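Local coordinates for protein inositol dehydrogenase (PDB 4N54) that probably catalyses the NAD-dependent oxidation of scyllo-inositol, binding this sugar alcohol beside the dihydronicotinamide ring of the cofactor, at residues A[20-25]-A[43-48]; A[231-236]-A[245-250]; A[275-280]-A[292-297]. All blocks are in the same frame, centred on the assembly; numbering follows the deposited sequence.

How the contacts relate
The three contacts follow one another along the chain and meet at the ligands. Contact 1, in the Rossmann domain, holds the dinucleotide and reaches the inositol with Arg24; contact 2, in the family's C-terminal domain, sends Arg250 to the same inositol from the corner that follows a strand. Their centres are 31 Å apart, yet their nearest atoms come within about 5 Å without touching. Contact 3 lies mostly away from the site, its centre 27 Å from that of contact 1 and 22 Å from that of contact 2. Its Phe296 nevertheless sets a ring face against the C4N edge of the nicotinamide and packs on contact 1, with Phe296 CE1 3.8 Å from Leu25 CD1.

Contact 1. Residues A[20-25]-A[43-48]; sequences VGLGRL and QAATSV. With NAI (1,4-dihydronicotinamide adenine dinucleotide), chain E; 2H3 ((1r,2r,3r,4r,5r,6r)-cyclohexane-1,2,3,4,5,6-hexol), chain F.
Val20 and Thr46 pair across neighbouring parallel strands with their side chains on the same face of the sheet, Val20 CG2 lying 3.9 Å from Thr46 CB. One residue on, Gly21 N donates to Thr46 O at 2.9 Å, and beyond this bond the chains part around the cofactor. Val20 CG2 also reaches the adenine, 3.5 Å from C2A of NAI. Ser47 OG shares a 2.6 Å hydrogen bond with the ribose hydroxyl O2B of NAI, and Leu22 N donates to the neighbouring O3B; Glu52 is a further partner of the serine hydroxyl. Arg24 carries the path onward to the substrate. Its CB lies 3.2 Å from phosphate oxygen O1N of NAI, and CG has O2A and O1N both on one side, at slightly longer range. CD stays near O1N, and the bend at chi3 (-44°) then brings NE to that oxygen for a 2.7 Å bond. At the tip, NH2 points almost straight (178°) at inositol O6, 2.7 Å away and in the guanidinium plane, while NH1 donates to O5. With Arg24 N and Leu25 N donating to the two phosphates, this strand and glycine-rich turn fit the GxGxxG dinucleotide-binding motif of the Rossmann fold.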
loop_
_atom_site.group_PDB
_atom_site.type_symbol
_atom_site.label_atom_id
_atom_site.label_comp_id
_atom_site.label_asym_id
_atom_site.label_seq_id
_atom_site.Cartn_x
_atom_site.Cartn_y
_atom_site.Cartn_z
ATOM N N VAL A 20 -0.711 -38.222 15.752
ATOM C CA VAL A 20 -0.315 -39.082 14.647
ATOM C C VAL A 20 0.068 -38.226 13.455
ATOM O O VAL A 20 -0.734 -37.478 12.928
ATOM C CB VAL A 20 -1.401 -40.132 14.272
ATOM C CG1 VAL A 20 -2.733 -39.485 13.977
ATOM C CG2 VAL A 20 -0.962 -40.971 13.093
ATOM N N GLY A 21 1.312 -38.324 13.040
ATOM C CA GLY A 21 1.778 -37.505 11.952
ATOM C C GLY A 21 2.763 -36.471 12.440
ATOM O O GLY A 21 2.471 -35.698 13.338
ATOM N N LEU A 22 3.937 -36.459 11.841
ATOM C CA LEU A 22 4.947 -35.513 12.224
ATOM C C LEU A 22 5.601 -34.933 10.981
ATOM O O LEU A 22 6.790 -34.663 10.963
ATOM C CB LEU A 22 5.963 -36.175 13.144
ATOM C CG LEU A 22 5.424 -36.739 14.451
ATOM C CD1 LEU A 22 6.444 -37.589 15.131
ATOM C CD2 LEU A 22 4.975 -35.651 15.373
ATOM N N GLY A 23 4.798 -34.730 9.947
ATOM C CA GLY A 23 5.288 -34.186 8.702
ATOM C C GLY A 23 5.276 -32.678 8.644
ATOM O O GLY A 23 5.527 -32.018 9.642
ATOM N N ARG A 24 4.978 -32.146 7.469
ATOM C CA ARG A 24 4.934 -30.710 7.248
ATOM C C ARG A 24 4.200 -29.940 8.333
ATOM O O ARG A 24 4.683 -28.925 8.791
ATOM C CB ARG A 24 4.329 -30.397 5.889
ATOM C CG ARG A 24 5.208 -30.780 4.717
ATOM C CD ARG A 24 4.604 -30.385 3.398
ATOM N NE ARG A 24 3.199 -30.711 3.330
ATOM C CZ ARG A 24 2.308 -30.024 2.640
ATOM N NH1 ARG A 24 2.668 -28.971 1.943
ATOM N NH2 ARG A 24 1.045 -30.396 2.662
ATOM N N LEU A 25 3.049 -30.438 8.759
ATOM C CA LEU A 25 2.285 -29.763 9.780
ATOM C C LEU A 25 2.370 -30.445 11.115
ATOM O O LEU A 25 2.384 -29.790 12.136
ATOM C CB LEU A 25 0.827 -29.615 9.379
ATOM C CG LEU A 25 -0.058 -28.955 10.439
ATOM C CD1 LEU A 25 0.391 -27.543 10.714
ATOM C CD2 LEU A 25 -1.488 -28.975 10.016
ATOM N N GLN A 43 2.013 -36.518 25.123
ATOM C CA GLN A 43 2.440 -37.755 25.741
ATOM C C GLN A 43 2.876 -38.775 24.705
ATOM O O GLN A 43 3.847 -39.484 24.905
ATOM C CB GLN A 43 1.313 -38.313 26.602
ATOM C CG GLN A 43 1.550 -39.693 27.169
ATOM C CD GLN A 43 2.532 -39.698 28.302
ATOM O OE1 GLN A 43 2.820 -38.668 28.893
ATOM N NE2 GLN A 43 3.056 -40.862 28.611
ATOM N N ALA A 44 2.172 -38.832 23.589
ATOM C CA ALA A 44 2.400 -39.898 22.638
ATOM C C ALA A 44 2.455 -39.426 21.199
ATOM O O ALA A 44 1.869 -38.417 20.855
ATOM C CB ALA A 44 1.335 -40.951 22.802
ATOM N N ALA A 45 3.151 -40.179 20.357
ATOM C CA ALA A 45 3.278 -39.837 18.949
ATOM C C ALA A 45 3.373 -41.068 18.064
ATOM O O ALA A 45 4.049 -42.027 18.389
ATOM C CB ALA A 45 4.463 -38.932 18.732
ATOM N N THR A 46 2.685 -41.025 16.936
ATOM C CA THR A 46 2.630 -42.145 16.023
ATOM C C THR A 46 3.097 -41.694 14.651
ATOM O O THR A 46 2.739 -40.617 14.201
ATOM C CB THR A 46 1.198 -42.664 15.909
ATOM O OG1 THR A 46 0.738 -43.101 17.186
ATOM C CG2 THR A 46 1.116 -43.796 14.950
ATOM N N SER A 47 3.905 -42.513 13.993
ATOM C CA SER A 47 4.367 -42.214 12.654
ATOM C C SER A 47 4.993 -43.416 11.994
ATOM O O SER A 47 5.555 -44.272 12.648
ATOM C CB SER A 47 5.396 -41.101 12.665
ATOM O OG SER A 47 5.896 -40.904 11.370
ATOM N N VAL A 48 4.917 -43.454 10.679
ATOM C CA VAL A 48 5.521 -44.519 9.917
ATOM C C VAL A 48 6.966 -44.188 9.559
ATOM O O VAL A 48 7.569 -44.847 8.727
ATOM C CB VAL A 48 4.709 -44.812 8.652
ATOM C CG1 VAL A 48 3.371 -45.390 9.014
ATOM C CG2 VAL A 48 4.537 -43.573 7.850
HETATM P PA NAI E . 3.279 -35.078 5.541
HETATM O O1A NAI E . 3.279 -36.024 4.461
HETATM O O2A NAI E . 4.223 -33.968 5.630
HETATM O O5B NAI E . 3.331 -35.806 6.897
HETATM C C5B NAI E . 2.732 -37.054 7.060
HETATM C C4B NAI E . 3.026 -37.634 8.421
HETATM O O4B NAI E . 2.065 -38.646 8.647
HETATM C C3B NAI E . 4.366 -38.330 8.509
HETATM O O3B NAI E . 4.799 -38.238 9.838
HETATM C C2B NAI E . 4.062 -39.780 8.290
HETATM O O2B NAI E . 4.997 -40.562 9.001
HETATM C C1B NAI E . 2.699 -39.882 8.919
HETATM N N9A NAI E . 1.922 -40.993 8.384
HETATM C C8A NAI E . 1.686 -41.235 7.113
HETATM N N7A NAI E . 0.933 -42.328 6.954
HETATM C C5A NAI E . 0.657 -42.789 8.160
HETATM C C6A NAI E . -0.101 -43.913 8.713
HETATM N N6A NAI E . -0.709 -44.745 7.896
HETATM N N1A NAI E . -0.167 -44.069 10.033
HETATM C C2A NAI E . 0.458 -43.206 10.831
HETATM N N3A NAI E . 1.160 -42.153 10.403
HETATM C C4A NAI E . 1.307 -41.902 9.101
HETATM O O3 NAI E . 1.811 -34.500 5.549
HETATM P PN NAI E . 1.392 -33.093 6.075
HETATM O O1N NAI E . 1.730 -32.111 5.080
HETATM O O2N NAI E . 1.836 -32.927 7.433
HETATM O O5D NAI E . -0.167 -33.243 6.108
HETATM C C5D NAI E . -0.861 -33.782 7.211
HETATM C C4D NAI E . -2.349 -33.473 7.217
HETATM O O4D NAI E . -2.538 -32.139 7.603
HETATM C C3D NAI E . -3.016 -33.655 5.877
HETATM O O3D NAI E . -4.284 -34.228 6.074
HETATM C C2D NAI E . -3.136 -32.247 5.373
HETATM O O2D NAI E . -4.249 -32.074 4.524
HETATM C C1D NAI E . -3.236 -31.427 6.640
HETATM N N1N NAI E . -2.577 -30.151 6.543
HETATM C C2N NAI E . -3.260 -29.106 6.905
HETATM C C3N NAI E . -2.749 -27.841 6.868
HETATM C C7N NAI E . -3.608 -26.698 7.277
HETATM O O7N NAI E . -3.376 -25.635 6.845
HETATM N N7N NAI E . -4.614 -26.835 8.094
HETATM C C4N NAI E . -1.342 -27.613 6.398
HETATM C C5N NAI E . -0.695 -28.854 6.046
HETATM C C6N NAI E . -1.334 -30.062 6.135
HETATM O O3 2H3 F . -2.875 -24.842 3.961
HETATM C C3 2H3 F . -2.548 -25.755 2.983
HETATM C C4 2H3 F . -1.071 -25.738 2.705
HETATM O O4 2H3 F . -0.726 -24.538 2.131
HETATM C C5 2H3 F . -0.707 -26.777 1.685
HETATM O O5 2H3 F . 0.632 -26.760 1.421
HETATM C C6 2H3 F . -1.118 -28.132 2.157
HETATM O O6 2H3 F . -0.783 -29.079 1.238
HETATM C C1 2H3 F . -2.585 -28.224 2.377
HETATM O O1 2H3 F . -2.836 -29.426 2.982
HETATM C C2 2H3 F . -3.079 -27.076 3.429
HETATM O O2 2H3 F . -4.443 -27.015 3.498
#

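Contact 2. Residues A[231-236]-A[245-250]; sequences TGAALM and ILVAGR. With 2H3 ((1r,2r,3r,4r,5r,6r)-cyclohexane-1,2,3,4,5,6-hexol), chain F.
Leu246 and Met236 meet on the closely filled face of a beta hairpin, whose strands 231-238 and 243-249 run antiparallel in the mixed sheet of the C-terminal domain. The methionine chain bends at chi3 (-65°), which swings CE over to within 3.9 Å of Leu246 CD1, and the two side chains cross obliquely. Ala234 CB fills in behind, 4.3 Å from Leu246 CB. Ile200 and Leu338, from two helices, cover this leucine-methionine pair. Four backbone bonds fix the register: Gly232 and Ala248 exchange one pair, with N of Gly232 2.8 Å from O of Ala248, and Ala234 and Leu246 exchange the other.

The opposite face is sparser between the strands: Ala233 CB and Val247 CG2 stand 4.3 Å apart, although Val247 CG1 settles 3.4 Å from Gly232 O. This side is not left to solvent, because a second subunit lays Met243, Trp212 and Ile245 against it. The hairpin thins out at Gly249, which offers Thr231 only its backbone, CA to CA at 4.1 Å. At Arg250 the chain turns a corner, and its side chain leaves the partner strand for the substrate pocket. Salt bridges to Asp168 and Asp191 hold its guanidinium, whose NH1 makes a weak 3.4 Å hydrogen bond to inositol O6.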
loop_
_atom_site.group_PDB
_atom_site.type_symbol
_atom_site.label_atom_id
_atom_site.label_comp_id
_atom_site.label_asym_id
_atom_site.label_seq_id
_atom_site.Cartn_x
_atom_site.Cartn_y
_atom_site.Cartn_z
ATOM N N THR A 231 -2.346 -25.176 -11.207
ATOM C CA THR A 231 -3.228 -24.051 -10.944
ATOM C C THR A 231 -4.659 -24.316 -11.407
ATOM O O THR A 231 -4.895 -24.659 -12.550
ATOM C CB THR A 231 -2.732 -22.744 -11.612
ATOM O OG1 THR A 231 -1.326 -22.582 -11.413
ATOM C CG2 THR A 231 -3.451 -21.538 -11.028
ATOM N N GLY A 232 -5.608 -24.135 -10.498
ATOM C CA GLY A 232 -7.013 -24.247 -10.809
ATOM C C GLY A 232 -7.833 -22.996 -10.555
ATOM O O GLY A 232 -7.524 -22.196 -9.679
ATOM N N ALA A 233 -8.893 -22.845 -11.330
ATOM C CA ALA A 233 -9.818 -21.733 -11.195
ATOM C C ALA A 233 -11.248 -22.246 -11.250
ATOM O O ALA A 233 -11.520 -23.215 -11.922
ATOM C CB ALA A 233 -9.584 -20.746 -12.265
ATOM N N ALA A 234 -12.154 -21.587 -10.545
ATOM C CA ALA A 234 -13.520 -22.065 -10.455
ATOM C C ALA A 234 -14.560 -20.989 -10.191
ATOM O O ALA A 234 -14.323 -20.056 -9.445
ATOM C CB ALA A 234 -13.625 -23.124 -9.423
ATOM N N LEU A 235 -15.711 -21.148 -10.820
ATOM C CA LEU A 235 -16.880 -20.329 -10.560
ATOM C C LEU A 235 -17.923 -21.175 -9.840
ATOM O O LEU A 235 -18.195 -22.292 -10.241
ATOM C CB LEU A 235 -17.442 -19.805 -11.865
ATOM C CG LEU A 235 -18.688 -18.943 -11.842
ATOM C CD1 LEU A 235 -18.480 -17.741 -10.992
ATOM C CD2 LEU A 235 -19.022 -18.513 -13.216
ATOM N N MET A 236 -18.468 -20.649 -8.752
ATOM C CA MET A 236 -19.502 -21.337 -7.999
ATOM C C MET A 236 -20.727 -20.452 -7.793
ATOM O O MET A 236 -20.609 -19.248 -7.662
ATOM C CB MET A 236 -18.985 -21.817 -6.654
ATOM C CG MET A 236 -17.650 -22.496 -6.702
ATOM S SD MET A 236 -17.279 -23.525 -5.302
ATOM C CE MET A 236 -17.213 -22.320 -4.035
ATOM N N ILE A 245 -15.849 -17.133 -6.521
ATOM C CA ILE A 245 -14.737 -17.399 -7.425
ATOM C C ILE A 245 -13.604 -17.984 -6.614
ATOM O O ILE A 245 -13.313 -17.509 -5.533
ATOM C CB ILE A 245 -14.251 -16.129 -8.117
ATOM C CG1 ILE A 245 -15.340 -15.539 -8.990
ATOM C CG2 ILE A 245 -13.004 -16.392 -8.931
ATOM C CD1 ILE A 245 -15.100 -14.143 -9.390
ATOM N N LEU A 246 -12.999 -19.042 -7.119
ATOM C CA LEU A 246 -11.872 -19.655 -6.457
ATOM C C LEU A 246 -10.695 -19.730 -7.407
ATOM O O LEU A 246 -10.867 -19.886 -8.601
ATOM C CB LEU A 246 -12.212 -21.054 -5.968
ATOM C CG LEU A 246 -13.310 -21.316 -4.940
ATOM C CD1 LEU A 246 -13.424 -22.785 -4.684
ATOM C CD2 LEU A 246 -13.074 -20.577 -3.649
ATOM N N VAL A 247 -9.504 -19.562 -6.853
ATOM C CA VAL A 247 -8.267 -19.944 -7.502
ATOM C C VAL A 247 -7.417 -20.663 -6.474
ATOM O O VAL A 247 -7.344 -20.256 -5.335
ATOM C CB VAL A 247 -7.492 -18.746 -8.085
ATOM C CG1 VAL A 247 -6.193 -19.193 -8.642
ATOM C CG2 VAL A 247 -8.277 -18.054 -9.159
ATOM N N ALA A 248 -6.809 -21.762 -6.876
ATOM C CA ALA A 248 -5.854 -22.470 -6.059
ATOM C C ALA A 248 -4.696 -22.881 -6.933
ATOM O O ALA A 248 -4.824 -22.942 -8.142
ATOM C CB ALA A 248 -6.462 -23.648 -5.424
ATOM N N GLY A 249 -3.564 -23.156 -6.306
ATOM C CA GLY A 249 -2.346 -23.394 -7.039
ATOM C C GLY A 249 -1.161 -23.784 -6.201
ATOM O O GLY A 249 -1.213 -23.751 -4.989
ATOM N N ARG A 250 -0.087 -24.171 -6.867
ATOM C CA ARG A 250 1.110 -24.598 -6.181
ATOM C C ARG A 250 2.322 -23.783 -6.612
ATOM O O ARG A 250 3.417 -24.042 -6.170
ATOM C CB ARG A 250 1.364 -26.083 -6.406
ATOM C CG ARG A 250 0.243 -27.012 -6.009
ATOM C CD ARG A 250 0.014 -27.066 -4.527
ATOM N NE ARG A 250 -1.007 -28.025 -4.158
ATOM C CZ ARG A 250 -1.379 -28.293 -2.915
ATOM N NH1 ARG A 250 -0.822 -27.675 -1.900
ATOM N NH2 ARG A 250 -2.300 -29.200 -2.685
HETATM O O3 2H3 F . -2.875 -24.842 3.961
HETATM C C3 2H3 F . -2.548 -25.755 2.983
HETATM C C4 2H3 F . -1.071 -25.738 2.705
HETATM O O4 2H3 F . -0.726 -24.538 2.131
HETATM C C5 2H3 F . -0.707 -26.777 1.685
HETATM O O5 2H3 F . 0.632 -26.760 1.421
HETATM C C6 2H3 F . -1.118 -28.132 2.157
HETATM O O6 2H3 F . -0.783 -29.079 1.238
HETATM C C1 2H3 F . -2.585 -28.224 2.377
HETATM O O1 2H3 F . -2.836 -29.426 2.982
HETATM C C2 2H3 F . -3.079 -27.076 3.429
HETATM O O2 2H3 F . -4.443 -27.015 3.498
#

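Contact 3. Residues A[275-280]-A[292-297]; sequences PEKNLV and TSQNFP. With NAI (1,4-dihydronicotinamide adenine dinucleotide), chain E.
Pro275 O is approached by three groups of 292-297: Ser293 N donates to it at 2.9 Å, Thr292 CA makes a C-H contact at 3.2 Å, and the Ser293 hydroxyl hovers nearby. A single backbone bridge, Glu276 with Thr292, thus joins the chain entering the small hairpin 280-284/287-290 to the chain leaving it. Ser293 OG is also tied to a water, 2.7 Å away, which donates to Glu276 O and so spans the two segments a second time. The Pro275 ring runs alongside the Thr292 side chain, its CG nearest to Thr292 CB.

Lys277 runs along the Thr292 carbonyl, its CB 3.4 Å from Thr292 C. CG is anti to the backbone N (chi1 -174°), and a turn at the last torsion leads NZ to its salt bridge with Glu298. Above the plane of that same carbonyl, Gln294 NE2 donates to Thr292 O at 3.1 Å.

Further out, Asn278 OD1 accepts from Val280 N, an Asx turn that leads into the strand; that strand pairs antiparallel with one of the third subunit, whose Arg290 also takes Glu276 in a salt bridge. At the other end, Asn295 caps the short helix 296-299 through OD1 to Glu298 N, right where Phe296 turns toward the active site.

The C4N–C5N edge of the nicotinamide comes up against one face of the Phe296 ring, near its rim, with CE1 3.6 Å from C4N of NAI, the carbon that carries the hydride in nicotinamide cofactors. With an alanine here the C4N edge is likely to lose the ring face it rests on, and Leu25 and Tyr256 the ring they pack against. Pro297 CD backs the other face of the Phe296 ring, 3.3 Å above its plane and offset toward the rim.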
loop_
_atom_site.group_PDB
_atom_site.type_symbol
_atom_site.label_atom_id
_atom_site.label_comp_id
_atom_site.label_asym_id
_atom_site.label_seq_id
_atom_site.Cartn_x
_atom_site.Cartn_y
_atom_site.Cartn_z
ATOM N N PRO A 275 0.131 -10.745 0.731
ATOM C CA PRO A 275 0.498 -11.386 1.980
ATOM C C PRO A 275 1.659 -10.711 2.694
ATOM O O PRO A 275 2.721 -11.291 2.794
ATOM C CB PRO A 275 0.879 -12.794 1.530
ATOM C CG PRO A 275 1.343 -12.642 0.183
ATOM C CD PRO A 275 0.588 -11.526 -0.423
ATOM N N GLU A 276 1.432 -9.508 3.198
ATOM C CA GLU A 276 2.464 -8.739 3.876
ATOM C C GLU A 276 3.093 -9.492 5.040
ATOM O O GLU A 276 2.411 -9.990 5.909
ATOM C CB GLU A 276 1.906 -7.400 4.354
ATOM C CG GLU A 276 1.584 -6.429 3.253
ATOM C CD GLU A 276 0.490 -5.438 3.624
ATOM O OE1 GLU A 276 -0.013 -5.485 4.750
ATOM O OE2 GLU A 276 0.125 -4.614 2.783
ATOM N N LYS A 277 4.411 -9.556 5.039
ATOM C CA LYS A 277 5.147 -10.303 6.033
ATOM C C LYS A 277 5.109 -9.651 7.393
ATOM O O LYS A 277 4.947 -10.305 8.403
ATOM C CB LYS A 277 6.595 -10.445 5.595
ATOM C CG LYS A 277 7.439 -11.324 6.475
ATOM C CD LYS A 277 8.847 -11.393 5.943
ATOM C CE LYS A 277 9.649 -12.510 6.565
ATOM N NZ LYS A 277 9.304 -13.821 6.034
ATOM N N ASN A 278 5.279 -8.341 7.383
ATOM C CA ASN A 278 5.454 -7.571 8.585
ATOM C C ASN A 278 5.255 -6.096 8.310
ATOM O O ASN A 278 4.706 -5.726 7.300
ATOM C CB ASN A 278 6.823 -7.844 9.208
ATOM C CG ASN A 278 7.973 -7.644 8.230
ATOM O OD1 ASN A 278 7.914 -6.820 7.340
ATOM N ND2 ASN A 278 9.017 -8.411 8.410
ATOM N N LEU A 279 5.718 -5.258 9.219
ATOM C CA LEU A 279 5.519 -3.836 9.071
ATOM C C LEU A 279 6.649 -3.126 8.322
ATOM O O LEU A 279 6.634 -1.918 8.187
ATOM C CB LEU A 279 5.251 -3.186 10.428
ATOM C CG LEU A 279 3.926 -3.584 11.082
ATOM C CD1 LEU A 279 3.899 -3.243 12.534
ATOM C CD2 LEU A 279 2.765 -2.945 10.379
ATOM N N VAL A 280 7.606 -3.881 7.814
ATOM C CA VAL A 280 8.737 -3.286 7.124
ATOM C C VAL A 280 8.514 -3.066 5.635
ATOM O O VAL A 280 8.124 -3.957 4.917
ATOM C CB VAL A 280 10.032 -4.064 7.358
ATOM C CG1 VAL A 280 11.179 -3.415 6.623
ATOM C CG2 VAL A 280 10.339 -4.158 8.825
ATOM N N THR A 292 6.994 -10.591 1.984
ATOM C CA THR A 292 5.803 -11.399 2.093
ATOM C C THR A 292 6.007 -12.585 3.000
ATOM O O THR A 292 7.110 -13.053 3.181
ATOM C CB THR A 292 5.405 -11.961 0.728
ATOM O OG1 THR A 292 6.471 -12.754 0.230
ATOM C CG2 THR A 292 5.130 -10.868 -0.248
ATOM N N SER A 293 4.914 -13.063 3.575
ATOM C CA SER A 293 4.915 -14.331 4.265
ATOM C C SER A 293 5.163 -15.430 3.235
ATOM O O SER A 293 4.744 -15.317 2.102
ATOM C CB SER A 293 3.614 -14.539 5.037
ATOM O OG SER A 293 2.496 -14.193 4.274
ATOM N N GLN A 294 5.857 -16.478 3.642
ATOM C CA GLN A 294 6.420 -17.435 2.707
ATOM C C GLN A 294 5.703 -18.788 2.600
ATOM O O GLN A 294 5.837 -19.462 1.597
ATOM C CB GLN A 294 7.875 -17.680 3.065
ATOM C CG GLN A 294 8.747 -16.487 2.878
ATOM C CD GLN A 294 8.895 -16.119 1.457
ATOM O OE1 GLN A 294 9.339 -16.910 0.651
ATOM N NE2 GLN A 294 8.515 -14.918 1.127
ATOM N N ASN A 295 4.983 -19.172 3.642
ATOM C CA ASN A 295 4.404 -20.500 3.756
ATOM C C ASN A 295 3.365 -20.566 4.857
ATOM O O ASN A 295 3.274 -19.659 5.664
ATOM C CB ASN A 295 5.484 -21.545 4.038
ATOM C CG ASN A 295 6.477 -21.096 5.080
ATOM O OD1 ASN A 295 6.139 -20.883 6.225
ATOM N ND2 ASN A 295 7.714 -20.955 4.676
ATOM N N PHE A 296 2.599 -21.652 4.896
ATOM C CA PHE A 296 1.585 -21.813 5.926
ATOM C C PHE A 296 2.052 -21.736 7.379
ATOM O O PHE A 296 1.364 -21.161 8.178
ATOM C CB PHE A 296 0.635 -23.003 5.675
ATOM C CG PHE A 296 1.225 -24.356 5.953
ATOM C CD1 PHE A 296 1.196 -24.888 7.205
ATOM C CD2 PHE A 296 1.774 -25.112 4.944
ATOM C CE1 PHE A 296 1.722 -26.107 7.445
ATOM C CE2 PHE A 296 2.295 -26.336 5.206
ATOM C CZ PHE A 296 2.273 -26.823 6.450
ATOM N N PRO A 297 3.211 -22.315 7.720
ATOM C CA PRO A 297 3.647 -22.195 9.107
ATOM C C PRO A 297 3.835 -20.749 9.525
ATOM O O PRO A 297 3.553 -20.416 10.656
ATOM C CB PRO A 297 4.993 -22.907 9.114
ATOM C CG PRO A 297 4.957 -23.787 7.995
ATOM C CD PRO A 297 4.131 -23.164 6.955
HETATM P PA NAI E . 3.279 -35.078 5.541
HETATM O O1A NAI E . 3.279 -36.024 4.461
HETATM O O2A NAI E . 4.223 -33.968 5.630
HETATM O O5B NAI E . 3.331 -35.806 6.897
HETATM C C5B NAI E . 2.732 -37.054 7.060
HETATM C C4B NAI E . 3.026 -37.634 8.421
HETATM O O4B NAI E . 2.065 -38.646 8.647
HETATM C C3B NAI E . 4.366 -38.330 8.509
HETATM O O3B NAI E . 4.799 -38.238 9.838
HETATM C C2B NAI E . 4.062 -39.780 8.290
HETATM O O2B NAI E . 4.997 -40.562 9.001
HETATM C C1B NAI E . 2.699 -39.882 8.919
HETATM N N9A NAI E . 1.922 -40.993 8.384
HETATM C C8A NAI E . 1.686 -41.235 7.113
HETATM N N7A NAI E . 0.933 -42.328 6.954
HETATM C C5A NAI E . 0.657 -42.789 8.160
HETATM C C6A NAI E . -0.101 -43.913 8.713
HETATM N N6A NAI E . -0.709 -44.745 7.896
HETATM N N1A NAI E . -0.167 -44.069 10.033
HETATM C C2A NAI E . 0.458 -43.206 10.831
HETATM N N3A NAI E . 1.160 -42.153 10.403
HETATM C C4A NAI E . 1.307 -41.902 9.101
HETATM O O3 NAI E . 1.811 -34.500 5.549
HETATM P PN NAI E . 1.392 -33.093 6.075
HETATM O O1N NAI E . 1.730 -32.111 5.080
HETATM O O2N NAI E . 1.836 -32.927 7.433
HETATM O O5D NAI E . -0.167 -33.243 6.108
HETATM C C5D NAI E . -0.861 -33.782 7.211
HETATM C C4D NAI E . -2.349 -33.473 7.217
HETATM O O4D NAI E . -2.538 -32.139 7.603
HETATM C C3D NAI E . -3.016 -33.655 5.877
HETATM O O3D NAI E . -4.284 -34.228 6.074
HETATM C C2D NAI E . -3.136 -32.247 5.373
HETATM O O2D NAI E . -4.249 -32.074 4.524
HETATM C C1D NAI E . -3.236 -31.427 6.640
HETATM N N1N NAI E . -2.577 -30.151 6.543
HETATM C C2N NAI E . -3.260 -29.106 6.905
HETATM C C3N NAI E . -2.749 -27.841 6.868
HETATM C C7N NAI E . -3.608 -26.698 7.277
HETATM O O7N NAI E . -3.376 -25.635 6.845
HETATM N N7N NAI E . -4.614 -26.835 8.094
HETATM C C4N NAI E . -1.342 -27.613 6.398
HETATM C C5N NAI E . -0.695 -28.854 6.046
HETATM C C6N NAI E . -1.334 -30.062 6.135
HETATM O O HOH W 1 1.123 -12.596 5.930
#